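Local coordinates for protein alcohol oxidase (Myceliophthora thermophila, PDB 6F74) that binds FAD and, as an oxidase of the vanillyl-alcohol oxidase type, probably catalyses the oxygen-dependent oxidation of an organic substrate, at residues Ala107-Asp110 with Thr116-Ser119; Gly256-Leu261 with Ala492-Pro497; Lys54-Lys59 with Arg135-Leu140; Ile575-Cys578 with Gly583-Asp586; Leu330-Ala335 with Thr446-Val451. All blocks are in the same frame, centred on the assembly; numbering follows the deposited sequence.

Interaction 4 is fully buried and lies beside the FAD. Interactions 1, 2, 3 and 5 are partly buried, interaction 1 in a peripheral loop. Interactions 1 and 4 are local, each between two arms of one loop with a disulfide at hand. The other three join distant parts of the chain. Interactions 2 and 3 rest on single salt bridges that start from the region of the FAD-binding domain, one reaching toward the seven-stranded sheet and one toward the N-terminal strand. Interaction 5 packs two helices mainly by apolar contact, with a salt bridge beside it. Interactions 2 and 5 both involve elements of the seven-stranded sheet region. Interactions 3 and 5 are far apart, their centres about 54 Å from each other.

Interaction 1 of 5, residues Ala107-Asp110 with Thr116-Ser119; sequences APVD and TPTS
V109 and P117 make a small apolar contact between two arms of one irregular loop. The loop lies between helix 88-93 and strand 128-131, far from the centre of the chain. Neither arm is a regular strand, but they run in opposite directions. The nearest backbone approach is V109 CA to P117 CA, 6.2 Å. C106 and C120, which flank the two arms in sequence, form a disulfide, so the arms belong to a disulfide-closed loop. V109 does most of the touching and is itself buried. Its CG1 is anti to the backbone N (chi1 -177°) and points at the T116 backbone, 3.9 Å from T116 N. Its other branch, CG2, lies beside its own backbone N and reaches P117, 4.0 Å from P117 CA. V109 CG2 is 4.2 Å from P117 CB on the ring. The two side chains cross obliquely. P117 also touches Y68 and Y111, side chains of neighbouring loops. Near the disulfide the arms are joined by one water. It accepts from A107 N at 2.8 Å and donates to S119 O at 2.7 Å. No direct hydrogen bond links the two segments. The chemistry therefore implies that the arms are held here by van der Waals contact and one bridging water, with the covalent bond of C106 to C120 next to them.

Interaction 2 of 5, residues Gly256-Leu261 with Ala492-Pro497; sequences GADQVL and AWRVSP
D258 stands in a weakly bonded helical turn, 256-259, and R494 in a bend with helical backbone angles, and D258 CA and R494 CA are 11.9 Å apart. Side chains alone span that distance, coming from opposite directions to meet in a salt bridge. R494 presents NH1 and NH2 end-on, and both nitrogens donate to one oxygen, D258 OD2. The bond from R494 NH2 to D258 OD2 is 2.8 Å long, 153° at the hydrogen, and uses the syn lone pair. The bond from R494 NH1 to D258 OD2 is 3.0 Å long and meets the oxygen nearly along its C-O bond. The oxygen lies in the guanidinium plane, and the carboxylate is only 14° from coplanar with it. A bend at chi2 (-51°) turns the R494 chain before it runs out to D258. Segment 256-261 belongs to the FAD-binding domain. Segment 492-497 leads into strand 498-503 of the seven-stranded antiparallel sheet, consistent with the substrate domain of VAO-type oxidases, so the bridge runs from one part to the other. Both ions have further partners. D258 OD1 takes a hydrogen bond from S487 and a salt bridge from R288, while R494 NH1 also bonds to V478 O. Within 492-497 the bend is held at A492 O. A492 O accepts from S496 OG at 2.8 Å and from V495 N at 3.1 Å, the two donors lying on opposite faces of its carbonyl plane.

Interaction 3 of 5, residues Lys54-Lys59 with Arg135-Leu140; sequences KGKLIK and REDITL
The salt bridge of K56 and D137 ties the N-terminal edge of a four-stranded mixed sheet to helix 135-147. K56 comes just before strand 57-59, an outermost strand of that sheet, which pairs antiparallel with strand 128-131. The helix follows strand 128-131 in the chain and lies in the FAD-binding domain. The contact joins the residue just before an edge strand to a helix at the periphery of the flavin domain. The bound FAD is about 13 Å from the side chain of D137. A sugar attached to the protein lies nearer, about 5 Å from the side chain of K56.

The backbones stay apart, with K56 CA and D137 CA 8.5 Å from each other. K56 NZ donates to D137 OD2 at 2.9 Å, on the syn lone pair of that oxygen. The two side chains cross at about a right angle. D137 sits near the start of the helix, and its OD2 also accepts from S133 N. Its own N-H is bonded to T134 OG1. One carboxylate oxygen therefore serves both the lysine across the contact and the backbone leading into the helix. The two bonds would restrict its rotation, and the lysine charge would add to its polarisation. K56 also bonds by its backbone to N131, and its side chain touches S133. The lysine chain is extended as far as CE and then bends at chi4 (-96°). Its aliphatic part also passes the carboxylate, with K56 CD 3.6 Å from D137 OD1.

Interaction 4 of 5, residues Ile575-Cys578 with Gly583-Asp586; sequences IFFC and GAED
A584 and F577 bury most of the surface in this contact, and C578 adds its carbonyl. The methyl group of A584 is the centre. A584 CB lies 3.5 Å from F577 CE1 and approaches the ring obliquely. The next ring atom, F577 CZ, is 4.1 Å from A584 CB. The carbonyl of A584 lies at the edge of the same ring, in its plane, with A584 O 3.6 Å from F577 CE1. The ring thus meets both the methyl and the backbone of A584. F577 has CG anti to its backbone N (chi1 175°), which extends the ring toward segment 583-586. The methyl also rests against the backbone, with C578 O 3.3 Å from A584 CB, a tight fit. Segment 575-578 lies in the berberine and berberine-like C-terminal family region, and 583-586 follows it closely in the same loop. The C578-C581 disulfide closes the turn that leads from the first segment to the second. C578 also touches the bound FAD, so the turn borders the cofactor pocket. A584 opens a short 3-10 segment, 584-586, where D586 N bonds to G583 O at 3.1 Å. F577 also touches R151 and L595.

Interaction 5 of 5, residues Leu330-Ala335 with Thr446-Val451; sequences LLDAIA and TDYNKV
Y448 directs its ring from helix 448-458 toward A335 and D332 of helix 328-346. CG is anti to the backbone N (chi1 168°), and the ring reaches across to helix 328-346. A335 CB meets the ring obliquely, 3.7 Å from Y448 CE1. The backbone oxygen, D332 O, lies at the ring edge, in its plane, 3.9 Å from the same Y448 CE1. The hydroxyl goes past the side chain of D332, with the ring and carboxylate planes 83° apart. Y448 OH is 3.4 Å from D332 OD1, but the angle is too poor for a hydrogen bond. The carboxylate is engaged elsewhere: OD1 pairs with R452 and OD2 with K328, both in salt bridges. One turn along, V451 also packs on A335. V451 CG1 is anti to the backbone N and lies 3.6 Å from A335 O. The two apolar groups meet at A335 CB and V451 CG1, 4.0 Å apart. The backbones come close here, A335 CA to V451 CA being 5.9 Å, consistent with the small alanine side chain. D447, just before helix 448-458, is its N-cap; its OD1 accepts weak bonds from N449 N and K450 N. L331 and I334 of the first helix touch W355 in strand 349-356. The arrangement is close helix-helix packing beside the seven-stranded antiparallel sheet, consistent with the substrate domain of VAO-type flavoproteins.

Interaction 1 of 5, residues Ala107-Asp110 with Thr116-Ser119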
# COMPACT_ATOMS: atom_id res chain seq x y z
N ALA A 107 12.36 10.11 16.77
CA ALA A 107 11.26 11.05 16.50
C ALA A 107 11.78 12.44 16.12
O ALA A 107 12.79 12.88 16.66
CB ALA A 107 10.33 11.14 17.70
N PRO A 108 11.11 13.13 15.19
CA PRO A 108 11.41 14.56 15.10
C PRO A 108 10.95 15.26 16.37
O PRO A 108 9.95 14.86 16.95
CB PRO A 108 10.61 15.01 13.89
CG PRO A 108 9.44 14.09 13.86
CD PRO A 108 9.99 12.76 14.31
N VAL A 109 11.72 16.28 16.80
CA VAL A 109 11.39 17.01 18.03
C VAL A 109 10.97 18.41 17.64
O VAL A 109 11.70 19.08 16.91
CB VAL A 109 12.58 17.03 19.01
CG1 VAL A 109 12.20 17.73 20.33
CG2 VAL A 109 13.06 15.65 19.31
N ASP A 110 9.80 18.82 18.10
CA ASP A 110 9.28 20.16 17.83
C ASP A 110 9.62 21.05 19.01
O ASP A 110 8.87 21.15 19.98
CB ASP A 110 7.78 20.10 17.55
CG ASP A 110 7.20 21.42 17.10
OD1 ASP A 110 7.88 22.46 17.08
OD2 ASP A 110 6.00 21.39 16.79
N THR A 116 10.76 17.87 23.94
CA THR A 116 12.14 17.59 24.33
C THR A 116 12.51 16.17 23.91
O THR A 116 11.62 15.30 23.85
CB THR A 116 12.39 17.74 25.85
OG1 THR A 116 11.57 16.82 26.57
CG2 THR A 116 12.10 19.16 26.32
N PRO A 117 13.81 15.93 23.62
CA PRO A 117 14.21 14.66 23.04
C PRO A 117 14.22 13.50 24.06
O PRO A 117 14.51 13.70 25.24
CB PRO A 117 15.64 14.93 22.53
CG PRO A 117 16.15 16.04 23.38
CD PRO A 117 14.95 16.86 23.76
N THR A 118 13.90 12.30 23.56
CA THR A 118 14.05 11.08 24.33
C THR A 118 15.35 10.47 23.82
O THR A 118 16.42 10.81 24.32
CB THR A 118 12.84 10.15 24.17
OG1 THR A 118 12.56 9.91 22.78
CG2 THR A 118 11.61 10.80 24.82
N SER A 119 15.26 9.59 22.83
CA SER A 119 16.44 8.99 22.25
C SER A 119 16.28 8.85 20.77
O SER A 119 15.15 8.89 20.26
CB SER A 119 16.65 7.61 22.88
OG SER A 119 17.99 7.54 23.10
O HOH W 1 12.64 9.14 19.35

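Interaction 2 of 5, residues Gly256-Leu261 with Ala492-Pro497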
# COMPACT_ATOMS: atom_id res chain seq x y z
N GLY A 256 -4.38 -3.72 -9.99
CA GLY A 256 -3.03 -3.46 -10.46
C GLY A 256 -2.25 -4.71 -10.82
O GLY A 256 -1.60 -4.79 -11.86
N ALA A 257 -2.36 -5.70 -9.97
CA ALA A 257 -1.72 -7.00 -10.22
C ALA A 257 -2.11 -7.58 -11.55
O ALA A 257 -1.29 -8.20 -12.21
CB ALA A 257 -2.06 -7.99 -9.13
N ASP A 258 -3.36 -7.40 -11.94
CA ASP A 258 -3.84 -7.92 -13.22
C ASP A 258 -3.55 -7.05 -14.44
O ASP A 258 -3.81 -7.48 -15.54
CB ASP A 258 -5.34 -8.27 -13.10
CG ASP A 258 -5.58 -9.52 -12.26
OD1 ASP A 258 -4.63 -10.34 -12.08
OD2 ASP A 258 -6.73 -9.67 -11.80
N GLN A 259 -3.00 -5.86 -14.22
CA GLN A 259 -2.48 -5.04 -15.31
C GLN A 259 -1.13 -5.53 -15.81
O GLN A 259 -0.76 -5.26 -16.95
CB GLN A 259 -2.37 -3.57 -14.88
CG GLN A 259 -3.67 -2.96 -14.37
CD GLN A 259 -4.83 -3.07 -15.32
OE1 GLN A 259 -4.66 -3.07 -16.52
NE2 GLN A 259 -6.03 -3.09 -14.77
N VAL A 260 -0.42 -6.29 -14.99
CA VAL A 260 0.95 -6.69 -15.30
C VAL A 260 0.94 -7.76 -16.39
O VAL A 260 0.40 -8.84 -16.20
CB VAL A 260 1.71 -7.20 -14.06
CG1 VAL A 260 3.17 -7.52 -14.39
CG2 VAL A 260 1.67 -6.17 -12.93
N LEU A 261 1.55 -7.44 -17.52
CA LEU A 261 1.64 -8.34 -18.68
C LEU A 261 2.90 -9.19 -18.66
O LEU A 261 2.88 -10.35 -19.12
CB LEU A 261 1.63 -7.52 -19.95
CG LEU A 261 0.30 -6.83 -20.23
CD1 LEU A 261 0.50 -5.70 -21.24
CD2 LEU A 261 -0.74 -7.87 -20.70
N ALA A 492 -10.74 -14.07 -2.75
CA ALA A 492 -11.76 -13.17 -2.19
C ALA A 492 -11.97 -11.88 -3.00
O ALA A 492 -13.06 -11.35 -3.03
CB ALA A 492 -11.44 -12.85 -0.75
N TRP A 493 -10.93 -11.40 -3.69
CA TRP A 493 -11.10 -10.24 -4.58
C TRP A 493 -12.17 -10.47 -5.65
O TRP A 493 -12.83 -9.53 -6.07
CB TRP A 493 -9.81 -9.90 -5.32
CG TRP A 493 -8.83 -9.17 -4.50
CD1 TRP A 493 -7.62 -9.63 -4.08
CD2 TRP A 493 -8.95 -7.83 -4.04
NE1 TRP A 493 -6.97 -8.65 -3.38
CE2 TRP A 493 -7.78 -7.54 -3.32
CE3 TRP A 493 -9.93 -6.85 -4.14
CZ2 TRP A 493 -7.55 -6.29 -2.71
CZ3 TRP A 493 -9.71 -5.60 -3.54
CH2 TRP A 493 -8.53 -5.35 -2.84
N ARG A 494 -12.32 -11.73 -6.06
CA ARG A 494 -13.23 -12.07 -7.11
C ARG A 494 -14.70 -12.08 -6.65
O ARG A 494 -15.57 -12.16 -7.50
CB ARG A 494 -12.87 -13.42 -7.76
CG ARG A 494 -11.39 -13.59 -8.15
CD ARG A 494 -10.90 -12.41 -8.98
NE ARG A 494 -9.58 -12.65 -9.53
CZ ARG A 494 -8.83 -11.74 -10.17
NH1 ARG A 494 -9.28 -10.51 -10.39
NH2 ARG A 494 -7.62 -12.07 -10.60
N VAL A 495 -14.96 -12.05 -5.34
CA VAL A 495 -16.33 -12.00 -4.80
C VAL A 495 -16.64 -10.76 -3.96
O VAL A 495 -17.80 -10.53 -3.64
CB VAL A 495 -16.70 -13.30 -4.01
CG1 VAL A 495 -16.63 -14.52 -4.91
CG2 VAL A 495 -15.83 -13.52 -2.77
N SER A 496 -15.63 -9.95 -3.64
CA SER A 496 -15.80 -8.83 -2.72
C SER A 496 -15.68 -7.51 -3.46
O SER A 496 -14.62 -7.20 -4.00
CB SER A 496 -14.75 -8.92 -1.60
OG SER A 496 -14.75 -10.24 -1.06
N PRO A 497 -16.77 -6.72 -3.51
CA PRO A 497 -16.70 -5.50 -4.31
C PRO A 497 -15.99 -4.36 -3.61
O PRO A 497 -15.56 -3.42 -4.28
CB PRO A 497 -18.16 -5.15 -4.59
CG PRO A 497 -18.97 -5.91 -3.60
CD PRO A 497 -18.13 -7.00 -3.02

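Interaction 3 of 5, residues Lys54-Lys59 with Arg135-Leu140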
# COMPACT_ATOMS: atom_id res chain seq x y z
N LYS A 54 32.15 5.92 -6.45
CA LYS A 54 32.17 6.73 -5.24
C LYS A 54 30.92 7.59 -5.11
O LYS A 54 30.50 8.19 -6.09
CB LYS A 54 33.43 7.62 -5.27
CG LYS A 54 33.94 8.06 -3.92
CD LYS A 54 35.50 8.15 -3.99
CE LYS A 54 36.12 8.47 -2.66
NZ LYS A 54 35.47 9.68 -2.08
N GLY A 55 30.30 7.58 -3.92
CA GLY A 55 29.04 8.30 -3.65
C GLY A 55 27.77 7.44 -3.66
O GLY A 55 26.79 7.81 -3.02
N LYS A 56 27.79 6.31 -4.36
CA LYS A 56 26.60 5.43 -4.42
C LYS A 56 26.30 4.71 -3.10
O LYS A 56 25.15 4.44 -2.81
CB LYS A 56 26.72 4.44 -5.57
CG LYS A 56 26.61 5.12 -6.93
CD LYS A 56 26.91 4.13 -8.04
CE LYS A 56 27.01 4.79 -9.42
NZ LYS A 56 25.74 4.66 -10.11
N LEU A 57 27.32 4.38 -2.32
CA LEU A 57 27.11 3.74 -1.02
C LEU A 57 26.87 4.82 0.03
O LEU A 57 27.72 5.65 0.26
CB LEU A 57 28.32 2.89 -0.61
CG LEU A 57 28.24 2.16 0.75
CD1 LEU A 57 27.17 1.09 0.76
CD2 LEU A 57 29.61 1.64 1.17
N ILE A 58 25.72 4.79 0.67
CA ILE A 58 25.38 5.77 1.68
C ILE A 58 25.31 5.08 3.03
O ILE A 58 24.62 4.08 3.16
CB ILE A 58 24.04 6.43 1.35
CG1 ILE A 58 24.15 7.21 0.03
CG2 ILE A 58 23.58 7.35 2.48
CD1 ILE A 58 22.81 7.55 -0.61
N LYS A 59 26.04 5.60 4.01
CA LYS A 59 25.88 5.19 5.39
C LYS A 59 24.66 5.92 5.88
O LYS A 59 24.62 7.15 5.83
CB LYS A 59 27.08 5.54 6.25
CG LYS A 59 26.89 5.08 7.70
CD LYS A 59 28.08 5.43 8.56
CE LYS A 59 28.06 4.69 9.89
NZ LYS A 59 26.70 4.61 10.48
N ARG A 135 21.85 -1.55 -13.66
CA ARG A 135 21.84 -2.98 -13.37
C ARG A 135 23.13 -3.48 -12.70
O ARG A 135 23.09 -4.43 -11.93
CB ARG A 135 21.63 -3.80 -14.64
CG ARG A 135 20.24 -3.69 -15.21
CD ARG A 135 20.07 -4.53 -16.47
NE ARG A 135 18.67 -4.48 -16.90
CZ ARG A 135 18.04 -5.36 -17.70
NH1 ARG A 135 18.69 -6.38 -18.24
NH2 ARG A 135 16.75 -5.18 -17.97
N GLU A 136 24.25 -2.82 -12.99
CA GLU A 136 25.54 -3.22 -12.45
C GLU A 136 25.51 -2.92 -10.93
O GLU A 136 25.87 -3.76 -10.13
CB GLU A 136 26.69 -2.51 -13.15
CG GLU A 136 26.94 -2.96 -14.61
CD GLU A 136 25.81 -2.58 -15.55
OE1 GLU A 136 25.25 -1.49 -15.47
OE2 GLU A 136 25.41 -3.39 -16.39
N ASP A 137 25.05 -1.73 -10.57
CA ASP A 137 24.82 -1.37 -9.16
C ASP A 137 24.05 -2.45 -8.42
O ASP A 137 24.42 -2.86 -7.32
CB ASP A 137 24.03 -0.07 -9.02
CG ASP A 137 24.80 1.15 -9.53
OD1 ASP A 137 26.02 1.08 -9.69
OD2 ASP A 137 24.16 2.21 -9.75
N ILE A 138 22.98 -2.91 -9.05
CA ILE A 138 22.06 -3.85 -8.44
C ILE A 138 22.75 -5.21 -8.29
O ILE A 138 22.66 -5.85 -7.23
CB ILE A 138 20.77 -4.05 -9.26
CG1 ILE A 138 20.00 -2.74 -9.40
CG2 ILE A 138 19.86 -5.11 -8.61
CD1 ILE A 138 18.74 -2.87 -10.23
N THR A 139 23.39 -5.66 -9.38
CA THR A 139 24.14 -6.92 -9.36
C THR A 139 25.19 -6.90 -8.23
O THR A 139 25.30 -7.87 -7.47
CB THR A 139 24.82 -7.20 -10.72
OG1 THR A 139 23.82 -7.47 -11.71
CG2 THR A 139 25.77 -8.41 -10.66
N LEU A 140 25.95 -5.81 -8.13
CA LEU A 140 27.01 -5.71 -7.14
C LEU A 140 26.47 -5.68 -5.68
O LEU A 140 27.09 -6.24 -4.77
CB LEU A 140 27.89 -4.47 -7.38
CG LEU A 140 28.80 -4.46 -8.62
CD1 LEU A 140 29.18 -3.03 -9.00
CD2 LEU A 140 30.05 -5.31 -8.39

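Interaction 4 of 5, residues Ile575-Cys578 with Gly583-Asp586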
# COMPACT_ATOMS: atom_id res chain seq x y z
N ILE A 575 16.97 -14.65 0.33
CA ILE A 575 17.77 -13.46 0.21
C ILE A 575 16.88 -12.23 0.26
O ILE A 575 17.34 -11.17 0.72
CB ILE A 575 18.64 -13.49 -1.09
CG1 ILE A 575 19.56 -14.72 -1.12
CG2 ILE A 575 19.47 -12.22 -1.24
CD1 ILE A 575 20.39 -14.94 0.13
N PHE A 576 15.62 -12.37 -0.16
CA PHE A 576 14.70 -11.26 -0.20
C PHE A 576 13.66 -11.27 0.90
O PHE A 576 12.55 -10.75 0.72
CB PHE A 576 14.04 -11.20 -1.58
CG PHE A 576 15.01 -11.20 -2.72
CD1 PHE A 576 16.04 -10.28 -2.77
CD2 PHE A 576 14.87 -12.09 -3.77
CE1 PHE A 576 16.93 -10.26 -3.84
CE2 PHE A 576 15.78 -12.10 -4.83
CZ PHE A 576 16.80 -11.17 -4.87
N PHE A 577 14.03 -11.83 2.06
CA PHE A 577 13.16 -11.86 3.22
C PHE A 577 12.49 -10.53 3.45
O PHE A 577 13.15 -9.50 3.42
CB PHE A 577 13.90 -12.23 4.51
CG PHE A 577 13.03 -12.16 5.73
CD1 PHE A 577 12.24 -13.25 6.11
CD2 PHE A 577 12.94 -11.00 6.47
CE1 PHE A 577 11.41 -13.19 7.21
CE2 PHE A 577 12.10 -10.92 7.57
CZ PHE A 577 11.33 -12.02 7.93
N CYS A 578 11.18 -10.55 3.63
CA CYS A 578 10.48 -9.43 4.22
C CYS A 578 9.39 -9.91 5.15
O CYS A 578 8.86 -11.03 5.03
CB CYS A 578 9.97 -8.41 3.18
SG CYS A 578 9.28 -9.13 1.67
N GLY A 583 6.60 -17.06 2.93
CA GLY A 583 7.76 -17.79 3.44
C GLY A 583 8.44 -17.23 4.66
O GLY A 583 9.35 -17.86 5.17
N ALA A 584 7.99 -16.06 5.14
CA ALA A 584 8.65 -15.36 6.24
C ALA A 584 8.61 -16.11 7.56
O ALA A 584 9.45 -15.90 8.42
CB ALA A 584 8.05 -13.96 6.40
N GLU A 585 7.64 -17.01 7.70
CA GLU A 585 7.52 -17.86 8.88
C GLU A 585 8.66 -18.85 9.08
O GLU A 585 8.76 -19.47 10.15
CB GLU A 585 6.18 -18.63 8.86
CG GLU A 585 6.03 -19.69 7.77
CD GLU A 585 5.49 -19.18 6.44
OE1 GLU A 585 5.58 -17.94 6.11
OE2 GLU A 585 4.97 -20.06 5.72
N ASP A 586 9.50 -19.06 8.05
CA ASP A 586 10.68 -19.89 8.22
C ASP A 586 11.84 -19.16 8.86
O ASP A 586 12.89 -19.79 9.14
CB ASP A 586 11.10 -20.51 6.88
CG ASP A 586 10.17 -21.60 6.45
OD1 ASP A 586 9.41 -22.11 7.31
OD2 ASP A 586 10.15 -21.93 5.25

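Interaction 5 of 5, residues Leu330-Ala335 with Thr446-Val451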
# COMPACT_ATOMS: atom_id res chain seq x y z
N LEU A 330 -26.41 8.22 12.94
CA LEU A 330 -25.30 8.25 11.97
C LEU A 330 -24.82 6.87 11.62
O LEU A 330 -24.59 6.54 10.45
CB LEU A 330 -24.11 9.07 12.50
CG LEU A 330 -22.88 9.06 11.57
CD1 LEU A 330 -23.24 9.66 10.21
CD2 LEU A 330 -21.70 9.76 12.18
N LEU A 331 -24.61 6.06 12.63
CA LEU A 331 -24.09 4.71 12.43
C LEU A 331 -25.14 3.79 11.83
O LEU A 331 -24.78 2.91 11.07
CB LEU A 331 -23.51 4.13 13.73
CG LEU A 331 -22.28 4.80 14.37
CD1 LEU A 331 -21.61 3.93 15.42
CD2 LEU A 331 -21.21 5.22 13.37
N ASP A 332 -26.42 4.01 12.13
CA ASP A 332 -27.50 3.26 11.46
C ASP A 332 -27.39 3.48 9.94
O ASP A 332 -27.44 2.52 9.17
CB ASP A 332 -28.91 3.71 11.94
CG ASP A 332 -29.23 3.28 13.40
OD1 ASP A 332 -28.41 2.63 14.06
OD2 ASP A 332 -30.33 3.60 13.88
N ALA A 333 -27.24 4.74 9.54
CA ALA A 333 -27.20 5.12 8.13
C ALA A 333 -25.94 4.59 7.45
O ALA A 333 -25.99 4.22 6.30
CB ALA A 333 -27.29 6.63 7.99
N ILE A 334 -24.82 4.56 8.17
CA ILE A 334 -23.56 4.02 7.65
C ILE A 334 -23.68 2.51 7.44
O ILE A 334 -23.20 1.97 6.42
CB ILE A 334 -22.37 4.39 8.57
CG1 ILE A 334 -22.12 5.90 8.43
CG2 ILE A 334 -21.11 3.61 8.19
CD1 ILE A 334 -21.09 6.49 9.35
N ALA A 335 -24.34 1.83 8.37
CA ALA A 335 -24.65 0.43 8.20
C ALA A 335 -25.50 0.21 6.93
O ALA A 335 -25.16 -0.63 6.13
CB ALA A 335 -25.36 -0.12 9.42
N THR A 446 -26.48 -8.87 4.02
CA THR A 446 -27.90 -8.97 3.79
C THR A 446 -28.65 -8.81 5.13
O THR A 446 -29.80 -8.34 5.14
CB THR A 446 -28.28 -10.30 3.13
OG1 THR A 446 -27.99 -11.37 4.02
CG2 THR A 446 -27.50 -10.53 1.81
N ASP A 447 -28.01 -9.17 6.24
CA ASP A 447 -28.63 -8.98 7.57
C ASP A 447 -28.16 -7.66 8.16
O ASP A 447 -27.04 -7.53 8.63
CB ASP A 447 -28.28 -10.16 8.50
CG ASP A 447 -29.03 -10.07 9.86
OD1 ASP A 447 -29.15 -8.96 10.40
OD2 ASP A 447 -29.51 -11.12 10.37
N TYR A 448 -29.05 -6.68 8.18
CA TYR A 448 -28.76 -5.38 8.74
C TYR A 448 -28.16 -5.43 10.16
O TYR A 448 -27.25 -4.65 10.47
CB TYR A 448 -30.01 -4.50 8.75
CG TYR A 448 -29.82 -3.25 9.60
CD1 TYR A 448 -29.13 -2.14 9.10
CD2 TYR A 448 -30.29 -3.20 10.93
CE1 TYR A 448 -28.94 -1.01 9.88
CE2 TYR A 448 -30.08 -2.07 11.71
CZ TYR A 448 -29.39 -1.00 11.19
OH TYR A 448 -29.21 0.10 11.96
N ASN A 449 -28.67 -6.31 11.00
CA ASN A 449 -28.23 -6.31 12.40
C ASN A 449 -26.78 -6.72 12.52
O ASN A 449 -26.03 -6.11 13.29
CB ASN A 449 -29.14 -7.19 13.27
CG ASN A 449 -30.50 -6.55 13.50
OD1 ASN A 449 -30.60 -5.32 13.60
ND2 ASN A 449 -31.55 -7.37 13.62
N LYS A 450 -26.36 -7.70 11.73
CA LYS A 450 -24.95 -8.12 11.72
C LYS A 450 -24.01 -7.01 11.26
O LYS A 450 -22.90 -6.85 11.78
CB LYS A 450 -24.75 -9.36 10.86
CG LYS A 450 -25.38 -10.59 11.46
CD LYS A 450 -25.17 -11.82 10.63
CE LYS A 450 -25.98 -12.96 11.20
NZ LYS A 450 -25.78 -14.17 10.38
N VAL A 451 -24.48 -6.24 10.28
CA VAL A 451 -23.71 -5.15 9.73
C VAL A 451 -23.62 -4.06 10.77
O VAL A 451 -22.53 -3.60 11.10
CB VAL A 451 -24.35 -4.63 8.43
CG1 VAL A 451 -23.66 -3.39 7.91
CG2 VAL A 451 -24.33 -5.72 7.38